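Local coordinates for suppressor of fused family protein (Neisseria gonorrhoeae, PDB 3K5J) that is of unknown function but resembles the N-terminal domain of human suppressor of fused and may act by binding other proteins, at residues F24-G29 and F38-V43; K17-K22 and I44-D49; M2-T7 and V55-G60. One frame throughout, in Å; residues are numbered along the deposited sequence.

In the fold
The chain starts with helix 2-15, whose first turn is met much later by the end of strand 52-57; this is contact 3, and it closes the widest loop of the three. Within that loop, residues 17-22 meet 44-49 in contact 2, and within that again 24-29 fold back on 38-43 in contact 1, so the three nest without crossing. Contacts 1 and 2 mark the two ends of the antiparallel pairing of strands 21-24 and 39-43 and touch one another through the bond between Gln42 and Lys22. Contact 3 joins in through the pairing of strand 39-43 with 52-57, and brings helix 2-15 onto that sheet.

Contact 1 (F24-G29 and F38-V43); sequences FTWTLG and FQVFQV
Phe24 and Val40 form a hydrogen-bonded antiparallel pair with unequal halves. Phe24 N gives a bond of 2.9 Å to Val40 O, whereas the return bond from Val40 N to Phe24 O is weak at 3.4 Å. Phe24 O also accepts a hydrogen bond from Gln39 NE2 at 3.1 Å; the donor stands 63° out of the carbonyl plane while the oxygen lies in the plane of the Gln39 amide. The Gln39 chain, extended beyond CG, runs beside Thr25, and its NE2 is 3.5 Å from Thr25 CG2. This is the last rung between strand 21-24 and strand 39-43, which on its other flank pairs with strand 52-57. Beyond it the backbones part and a water takes over, accepting from Trp26 N at 2.9 Å and donating to Phe38 O at 2.7 Å. Trp26 keeps hold through its six-membered ring: CZ3 lies 3.6 Å from Phe38 CD2, the side chains side by side and their ring planes 35° apart in an oblique pair, and CH2 brings the indole edge to Val40 CG2. At the other end the Phe24 ring puts its edge to CB of Gln42, whose NE2 is satisfied by Tyr54 OH and Glu74 OE2.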
loop_
_atom_site.group_PDB
_atom_site.type_symbol
_atom_site.label_atom_id
_atom_site.label_comp_id
_atom_site.label_asym_id
_atom_site.label_seq_id
_atom_site.Cartn_x
_atom_site.Cartn_y
_atom_site.Cartn_z
ATOM N N PHE A 24 13.698 6.985 -1.023
ATOM C CA PHE A 24 14.491 5.943 -1.691
ATOM C C PHE A 24 14.352 6.100 -3.192
ATOM O O PHE A 24 13.305 6.539 -3.717
ATOM C CB PHE A 24 14.011 4.569 -1.290
ATOM C CG PHE A 24 14.149 4.305 0.184
ATOM C CD1 PHE A 24 15.360 3.849 0.682
ATOM C CD2 PHE A 24 13.141 4.544 1.053
ATOM C CE1 PHE A 24 15.506 3.595 2.027
ATOM C CE2 PHE A 24 13.308 4.287 2.429
ATOM C CZ PHE A 24 14.476 3.843 2.883
ATOM N N THR A 25 15.425 5.751 -3.892
ATOM C CA THR A 25 15.517 5.809 -5.335
ATOM C C THR A 25 16.224 4.575 -5.899
ATOM O O THR A 25 16.800 3.778 -5.146
ATOM C CB THR A 25 16.325 7.076 -5.786
ATOM O OG1 THR A 25 17.666 6.929 -5.339
ATOM C CG2 THR A 25 15.739 8.403 -5.267
ATOM N N TRP A 26 16.149 4.416 -7.219
ATOM C CA TRP A 26 16.856 3.342 -7.932
ATOM C C TRP A 26 17.782 3.924 -8.989
ATOM O O TRP A 26 17.430 4.859 -9.711
ATOM C CB TRP A 26 15.891 2.389 -8.625
ATOM C CG TRP A 26 15.170 1.470 -7.687
ATOM C CD1 TRP A 26 15.443 0.144 -7.502
ATOM C CD2 TRP A 26 14.025 1.759 -6.840
ATOM N NE1 TRP A 26 14.563 -0.395 -6.580
ATOM C CE2 TRP A 26 13.702 0.574 -6.146
ATOM C CE3 TRP A 26 13.272 2.904 -6.568
ATOM C CZ2 TRP A 26 12.632 0.497 -5.260
ATOM C CZ3 TRP A 26 12.245 2.826 -5.649
ATOM C CH2 TRP A 26 11.963 1.627 -4.983
ATOM N N THR A 27 18.968 3.352 -9.093
ATOM C CA THR A 27 19.869 3.638 -10.209
ATOM C C THR A 27 20.079 2.387 -11.090
ATOM O O THR A 27 20.645 2.488 -12.154
ATOM C CB THR A 27 21.215 4.214 -9.729
ATOM O OG1 THR A 27 21.855 3.269 -8.866
ATOM C CG2 THR A 27 21.048 5.552 -9.006
ATOM N N LEU A 28 19.538 1.250 -10.662
ATOM C CA LEU A 28 19.572 0.004 -11.345
ATOM C C LEU A 28 18.280 -0.715 -11.052
ATOM O O LEU A 28 17.799 -0.641 -9.926
ATOM C CB LEU A 28 20.708 -0.818 -10.700
ATOM C CG LEU A 28 21.278 -2.028 -11.356
ATOM C CD1 LEU A 28 22.099 -1.556 -12.547
ATOM C CD2 LEU A 28 22.116 -2.705 -10.292
ATOM N N GLY A 29 17.745 -1.436 -12.010
ATOM C CA GLY A 29 16.502 -2.212 -11.749
ATOM C C GLY A 29 15.365 -1.896 -12.705
ATOM O O GLY A 29 15.499 -1.027 -13.596
ATOM N N PHE A 38 10.916 6.819 -10.163
ATOM C CA PHE A 38 10.032 6.290 -9.124
ATOM C C PHE A 38 10.729 6.303 -7.782
ATOM O O PHE A 38 11.905 5.938 -7.654
ATOM C CB PHE A 38 9.622 4.847 -9.464
ATOM C CG PHE A 38 8.745 4.192 -8.425
ATOM C CD1 PHE A 38 7.403 4.507 -8.319
ATOM C CD2 PHE A 38 9.269 3.205 -7.604
ATOM C CE1 PHE A 38 6.616 3.909 -7.388
ATOM C CE2 PHE A 38 8.459 2.560 -6.692
ATOM C CZ PHE A 38 7.133 2.928 -6.563
ATOM N N GLN A 39 9.981 6.686 -6.744
ATOM C CA GLN A 39 10.481 6.656 -5.379
ATOM C C GLN A 39 9.549 5.882 -4.447
ATOM O O GLN A 39 8.379 5.659 -4.736
ATOM C CB GLN A 39 10.665 8.053 -4.770
ATOM C CG GLN A 39 11.751 8.865 -5.430
ATOM C CD GLN A 39 12.262 10.004 -4.574
ATOM O OE1 GLN A 39 11.947 11.159 -4.821
ATOM N NE2 GLN A 39 12.994 9.660 -3.501
ATOM N N VAL A 40 10.107 5.484 -3.304
ATOM C CA VAL A 40 9.305 5.090 -2.142
ATOM C C VAL A 40 9.704 6.036 -1.016
ATOM O O VAL A 40 10.894 6.320 -0.825
ATOM C CB VAL A 40 9.534 3.605 -1.747
ATOM C CG1 VAL A 40 8.933 3.245 -0.372
ATOM C CG2 VAL A 40 8.950 2.714 -2.877
ATOM N N PHE A 41 8.719 6.495 -0.283
ATOM C CA PHE A 41 8.927 7.295 0.938
ATOM C C PHE A 41 8.559 6.468 2.151
ATOM O O PHE A 41 7.577 5.751 2.125
ATOM C CB PHE A 41 8.093 8.586 0.912
ATOM C CG PHE A 41 8.544 9.551 -0.149
ATOM C CD1 PHE A 41 9.773 10.183 -0.027
ATOM C CD2 PHE A 41 7.755 9.825 -1.273
ATOM C CE1 PHE A 41 10.200 11.067 -1.015
ATOM C CE2 PHE A 41 8.183 10.727 -2.254
ATOM C CZ PHE A 41 9.399 11.329 -2.151
ATOM N N GLN A 42 9.382 6.564 3.198
ATOM C CA GLN A 42 9.214 5.857 4.461
ATOM C C GLN A 42 8.954 6.886 5.564
ATOM O O GLN A 42 9.837 7.721 5.860
ATOM C CB GLN A 42 10.480 5.088 4.771
ATOM C CG GLN A 42 10.512 4.339 6.074
ATOM C CD GLN A 42 11.914 3.973 6.465
ATOM O OE1 GLN A 42 12.775 4.867 6.579
ATOM N NE2 GLN A 42 12.157 2.695 6.721
ATOM N N VAL A 43 7.767 6.823 6.157
ATOM C CA VAL A 43 7.401 7.663 7.272
ATOM C C VAL A 43 7.830 6.890 8.542
ATOM O O VAL A 43 7.332 5.787 8.798
ATOM C CB VAL A 43 5.906 8.001 7.304
ATOM C CG1 VAL A 43 5.600 9.003 8.418
ATOM C CG2 VAL A 43 5.414 8.516 5.924
HETATM O O HOH W 1 14.368 6.037 -8.830
#

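Contact 2 (K17-K22 and I44-D49); sequences KHHDIK and IPNHED. With SO4 (sulfate ion), chain C.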
loop_
_atom_site.group_PDB
_atom_site.type_symbol
_atom_site.label_atom_id
_atom_site.label_comp_id
_atom_site.label_asym_id
_atom_site.label_seq_id
_atom_site.Cartn_x
_atom_site.Cartn_y
_atom_site.Cartn_z
ATOM N N LYS A 17 3.264 16.028 10.122
ATOM C CA LYS A 17 4.077 17.224 10.338
ATOM C C LYS A 17 5.267 16.964 11.262
ATOM O O LYS A 17 6.355 17.587 11.091
ATOM C CB LYS A 17 3.192 18.372 10.881
ATOM C CG LYS A 17 3.943 19.666 11.226
ATOM N N HIS A 18 5.084 16.058 12.220
ATOM C CA HIS A 18 6.140 15.824 13.218
ATOM C C HIS A 18 6.854 14.512 13.086
ATOM O O HIS A 18 7.419 14.011 14.051
ATOM C CB HIS A 18 5.534 16.025 14.621
ATOM C CG HIS A 18 5.002 17.396 14.797
ATOM N ND1 HIS A 18 5.839 18.490 14.824
ATOM C CD2 HIS A 18 3.738 17.881 14.811
ATOM C CE1 HIS A 18 5.115 19.588 14.910
ATOM N NE2 HIS A 18 3.837 19.251 14.898
ATOM N N HIS A 19 6.848 13.936 11.870
ATOM C CA HIS A 19 7.592 12.711 11.611
ATOM C C HIS A 19 8.667 12.950 10.566
ATOM O O HIS A 19 8.472 13.769 9.649
ATOM C CB HIS A 19 6.641 11.594 11.118
ATOM C CG HIS A 19 5.766 11.036 12.198
ATOM N ND1 HIS A 19 4.701 11.736 12.736
ATOM C CD2 HIS A 19 5.823 9.862 12.870
ATOM C CE1 HIS A 19 4.128 11.001 13.672
ATOM N NE2 HIS A 19 4.798 9.872 13.786
ATOM N N ASP A 20 9.789 12.251 10.710
ATOM C CA ASP A 20 10.830 12.212 9.700
ATOM C C ASP A 20 10.361 11.254 8.576
ATOM O O ASP A 20 9.740 10.228 8.849
ATOM C CB ASP A 20 12.150 11.732 10.291
ATOM C CG ASP A 20 12.688 12.702 11.354
ATOM O OD1 ASP A 20 12.591 13.941 11.141
ATOM O OD2 ASP A 20 13.189 12.208 12.387
ATOM N N ILE A 21 10.693 11.623 7.348
ATOM C CA ILE A 21 10.371 10.872 6.155
ATOM C C ILE A 21 11.630 10.725 5.319
ATOM O O ILE A 21 12.337 11.715 5.029
ATOM C CB ILE A 21 9.253 11.550 5.340
ATOM C CG1 ILE A 21 8.014 11.796 6.201
ATOM C CG2 ILE A 21 8.970 10.731 4.011
ATOM C CD1 ILE A 21 6.853 12.522 5.496
ATOM N N LYS A 22 11.947 9.489 4.953
ATOM C CA LYS A 22 13.120 9.143 4.151
ATOM C C LYS A 22 12.673 8.750 2.752
ATOM O O LYS A 22 11.703 8.024 2.596
ATOM C CB LYS A 22 13.899 7.953 4.759
ATOM C CG LYS A 22 15.132 7.485 3.934
ATOM C CD LYS A 22 15.980 6.420 4.642
ATOM C CE LYS A 22 17.279 6.131 3.906
ATOM N NZ LYS A 22 18.134 5.141 4.615
ATOM N N ILE A 44 8.762 7.466 9.269
ATOM C CA ILE A 44 9.418 6.807 10.384
ATOM C C ILE A 44 8.655 7.086 11.670
ATOM O O ILE A 44 8.331 8.240 11.969
ATOM C CB ILE A 44 10.861 7.337 10.493
ATOM C CG1 ILE A 44 11.647 6.966 9.236
ATOM C CG2 ILE A 44 11.590 6.778 11.728
ATOM C CD1 ILE A 44 12.890 7.858 8.986
ATOM N N PRO A 45 8.371 6.026 12.457
ATOM C CA PRO A 45 7.660 6.234 13.714
ATOM C C PRO A 45 8.494 7.075 14.693
ATOM O O PRO A 45 9.730 6.949 14.734
ATOM C CB PRO A 45 7.435 4.804 14.235
ATOM C CG PRO A 45 8.429 3.965 13.570
ATOM C CD PRO A 45 8.668 4.614 12.228
ATOM N N ASN A 46 7.799 7.826 15.516
ATOM C CA ASN A 46 8.444 8.536 16.627
ATOM C C ASN A 46 8.575 7.687 17.902
ATOM O O ASN A 46 9.364 8.034 18.769
ATOM C CB ASN A 46 7.652 9.772 16.946
ATOM C CG ASN A 46 7.829 10.867 15.926
ATOM O OD1 ASN A 46 8.915 10.983 15.332
ATOM N ND2 ASN A 46 6.784 11.699 15.743
ATOM N N HIS A 47 7.758 6.639 18.023
ATOM C CA HIS A 47 7.760 5.743 19.192
ATOM C C HIS A 47 7.441 4.325 18.826
ATOM O O HIS A 47 7.008 4.063 17.714
ATOM C CB HIS A 47 6.752 6.230 20.202
ATOM C CG HIS A 47 6.937 7.656 20.522
ATOM N ND1 HIS A 47 7.994 8.102 21.285
ATOM C CD2 HIS A 47 6.254 8.752 20.129
ATOM C CE1 HIS A 47 7.932 9.419 21.373
ATOM N NE2 HIS A 47 6.891 9.837 20.675
ATOM N N GLU A 48 7.666 3.403 19.771
ATOM C CA GLU A 48 7.522 1.965 19.518
ATOM C C GLU A 48 6.074 1.576 19.244
ATOM O O GLU A 48 5.826 0.540 18.616
ATOM C CB GLU A 48 8.070 1.140 20.730
ATOM N N ASP A 49 5.131 2.411 19.654
ATOM C CA ASP A 49 3.711 2.077 19.495
ATOM C C ASP A 49 3.119 2.622 18.190
ATOM O O ASP A 49 1.902 2.595 17.990
ATOM C CB ASP A 49 2.908 2.577 20.701
ATOM C CG ASP A 49 3.073 4.032 20.900
ATOM O OD1 ASP A 49 3.785 4.621 20.054
ATOM O OD2 ASP A 49 2.532 4.603 21.858
HETATM S S SO4 C . 2.016 14.038 13.306
HETATM O O1 SO4 C . 2.336 13.616 14.681
HETATM O O2 SO4 C . 1.009 13.094 12.749
HETATM O O3 SO4 C . 1.461 15.399 13.373
HETATM O O4 SO4 C . 3.265 13.998 12.577
HETATM O O HOH W 2 9.898 10.254 12.823
#
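A water oxygen held by Asp20, Ile44 and Asn46 sits in the middle of this contact. It accepts from Asp20 N and donates to Ile44 O at 2.7 Å and to Asn46 OD1 at 2.8 Å, so one molecule links the two backbones and a side chain. Direct bonds flank it. Ile44 N reaches Asp20 O in a nearly straight bond (3.0 Å, 171°), and Asn46 ND2 reaches His18 O at 2.9 Å from 45° above the carbonyl plane. Asn46 points its CB toward segment 17-22 and brings its amide nitrogen over the His19 ring. ND2 stands 3.3 Å above the ring centre and the two planes are 19° apart, while at the ring's edge His19 CD2 meets Ile44 O at 3.1 Å. Trp16 packs edge-to-face with the same imidazole. The contact lies at the surface, where strands 21-24 and 39-43 have run out of regular pairing and loops carry the chain away. Here a sulfate, probably from the crystallisation liquor, takes His19 ND1 on its O4 at 2.7 Å and His18 N on the same oxygen. On its other nitrogen, NE2, His19 is hydrogen-bonded to Glu50 OE1, which also receives Asn46 N. A ring bonded to sulfate at one nitrogen and to a carboxylate at the other is probably protonated at both, which would make His19 a cation between two anions in this crystal.

Contact 3 (M2-T7 and V55-G60); sequences MDYNQT and VSSGIG. With SO4 (sulfate ion), chain B.
Asn5 and Ser57 join the first turn of helix 2-15 to the end of strand 52-57 by a buried hydrogen bond, Ser57 OG giving its proton to Asn5 OD1 at 2.8 Å. The serine oxygen lies anti to its own backbone N (chi1 -176°) and approaches the amide carbonyl tilted 34° from its plane. The other end of the amide is also satisfied, since Asn5 ND2 bonds to Asp37 O. Beside this pair Tyr4 reaches across to the turn that follows the strand. Its CE2 edge comes to 3.6 Å from Gly58 N, close to the ring plane, and its OH rests 3.5 Å from Gly60 CA. Gly60 lets the hydroxyl come this near, since a CB at that position would lie 2.3 Å from Tyr4 OH, a clash. Glu66 binds the group together: its OE2 is hydrogen-bonded to Tyr4 OH, Gly58 N and Gly60 N, its OE1 to Ser56 OG.

Away from the strand the helix is looser and solvent-facing, with Asp3 and Gln6 exposed. At its N-terminal end a sulfate, probably from the crystallisation liquor, takes Tyr4 N on its O1 at 2.8 Å and is also held by Gln61 NE2 and Gly1 N. One turn on, Thr7 OG1 donates to Tyr4 O at 2.7 Å, on a lone pair in the carbonyl plane. An anion held at the N-terminal end of a helix is a familiar arrangement; here one helix N-H, Tyr4 N, makes the bond. The larger arrangement is a layered alpha/beta one: helix 2-15 lies against the sheet face bearing Phe41 and Ser57, and helix 77-91 packs against the face that bears Val40.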
loop_
_atom_site.group_PDB
_atom_site.type_symbol
_atom_site.label_atom_id
_atom_site.label_comp_id
_atom_site.label_asym_id
_atom_site.label_seq_id
_atom_site.Cartn_x
_atom_site.Cartn_y
_atom_site.Cartn_z
HETATM N N MSE A 2 11.301 14.670 -10.579
HETATM C CA MSE A 2 11.626 15.263 -9.284
HETATM C C MSE A 2 10.560 16.174 -8.738
HETATM O O MSE A 2 10.296 16.149 -7.537
HETATM C CB MSE A 2 12.979 15.974 -9.324
HETATM C CG MSE A 2 14.228 15.118 -9.650
HETATM SE SE MSE A 2 15.845 16.040 -9.363
HETATM C CE MSE A 2 15.677 17.417 -10.713
ATOM N N ASP A 3 10.009 17.041 -9.580
ATOM C CA ASP A 3 8.978 17.963 -9.112
ATOM C C ASP A 3 7.768 17.182 -8.580
ATOM O O ASP A 3 7.234 17.487 -7.537
ATOM C CB ASP A 3 8.509 18.932 -10.206
ATOM C CG ASP A 3 9.490 20.084 -10.476
ATOM O OD1 ASP A 3 10.181 20.494 -9.535
ATOM O OD2 ASP A 3 9.515 20.531 -11.646
ATOM N N TYR A 4 7.342 16.161 -9.320
ATOM C CA TYR A 4 6.189 15.370 -8.891
ATOM C C TYR A 4 6.515 14.678 -7.558
ATOM O O TYR A 4 5.717 14.666 -6.639
ATOM C CB TYR A 4 5.801 14.326 -9.967
ATOM C CG TYR A 4 4.698 13.433 -9.457
ATOM C CD1 TYR A 4 3.383 13.845 -9.483
ATOM C CD2 TYR A 4 4.962 12.189 -8.906
ATOM C CE1 TYR A 4 2.380 13.091 -8.948
ATOM C CE2 TYR A 4 3.946 11.416 -8.375
ATOM C CZ TYR A 4 2.665 11.838 -8.412
ATOM O OH TYR A 4 1.636 11.082 -7.903
ATOM N N ASN A 5 7.692 14.082 -7.441
ATOM C CA ASN A 5 8.051 13.400 -6.215
ATOM C C ASN A 5 8.051 14.350 -5.014
ATOM O O ASN A 5 7.660 13.968 -3.890
ATOM C CB ASN A 5 9.421 12.738 -6.357
ATOM C CG ASN A 5 9.435 11.582 -7.349
ATOM O OD1 ASN A 5 8.380 10.951 -7.577
ATOM N ND2 ASN A 5 10.580 11.339 -7.951
ATOM N N GLN A 6 8.503 15.583 -5.248
ATOM C CA GLN A 6 8.508 16.578 -4.187
ATOM C C GLN A 6 7.063 16.950 -3.807
ATOM O O GLN A 6 6.800 17.213 -2.612
ATOM C CB GLN A 6 9.360 17.789 -4.553
ATOM C CG GLN A 6 9.397 18.865 -3.455
ATOM C CD GLN A 6 10.008 18.381 -2.181
ATOM O OE1 GLN A 6 11.067 17.756 -2.183
ATOM N NE2 GLN A 6 9.365 18.688 -1.060
ATOM N N THR A 7 6.136 17.007 -4.772
ATOM C CA THR A 7 4.716 17.206 -4.413
ATOM C C THR A 7 4.206 16.089 -3.502
ATOM O O THR A 7 3.535 16.371 -2.514
ATOM C CB THR A 7 3.771 17.435 -5.607
ATOM O OG1 THR A 7 3.477 16.212 -6.299
ATOM C CG2 THR A 7 4.316 18.564 -6.536
ATOM N N VAL A 55 5.269 4.523 1.107
ATOM C CA VAL A 55 4.376 5.146 0.156
ATOM C C VAL A 55 5.053 5.232 -1.226
ATOM O O VAL A 55 6.208 5.643 -1.327
ATOM C CB VAL A 55 3.967 6.595 0.589
ATOM C CG1 VAL A 55 2.919 7.163 -0.414
ATOM C CG2 VAL A 55 3.504 6.638 2.068
ATOM N N SER A 56 4.351 4.835 -2.287
ATOM C CA SER A 56 4.882 4.990 -3.632
ATOM C C SER A 56 4.870 6.438 -4.112
ATOM O O SER A 56 3.997 7.217 -3.703
ATOM C CB SER A 56 4.115 4.118 -4.605
ATOM O OG SER A 56 2.768 4.542 -4.837
ATOM N N SER A 57 5.745 6.734 -5.068
ATOM C CA SER A 57 5.735 8.037 -5.714
ATOM C C SER A 57 6.181 7.934 -7.161
ATOM O O SER A 57 7.364 7.672 -7.449
ATOM C CB SER A 57 6.681 9.000 -4.959
ATOM O OG SER A 57 6.638 10.321 -5.515
ATOM N N GLY A 58 5.226 8.110 -8.053
ATOM C CA GLY A 58 5.502 8.126 -9.485
ATOM C C GLY A 58 4.394 7.452 -10.286
ATOM O O GLY A 58 4.151 7.780 -11.448
ATOM N N ILE A 59 3.705 6.499 -9.673
ATOM C CA ILE A 59 2.612 5.769 -10.328
ATOM C C ILE A 59 1.480 6.731 -10.648
ATOM O O ILE A 59 0.801 6.601 -11.658
ATOM C CB ILE A 59 2.111 4.568 -9.428
ATOM C CG1 ILE A 59 3.236 3.539 -9.197
ATOM C CG2 ILE A 59 0.822 3.973 -10.016
ATOM C CD1 ILE A 59 2.992 2.524 -8.132
ATOM N N GLY A 60 1.309 7.741 -9.794
ATOM C CA GLY A 60 0.165 8.643 -9.940
ATOM C C GLY A 60 0.199 9.520 -11.176
ATOM O O GLY A 60 -0.844 9.945 -11.646
HETATM S S SO4 B . 7.691 16.057 -13.278
HETATM O O1 SO4 B . 8.176 15.627 -11.972
HETATM O O2 SO4 B . 7.244 14.919 -14.073
HETATM O O3 SO4 B . 6.596 17.008 -13.063
HETATM O O4 SO4 B . 8.764 16.748 -14.013
#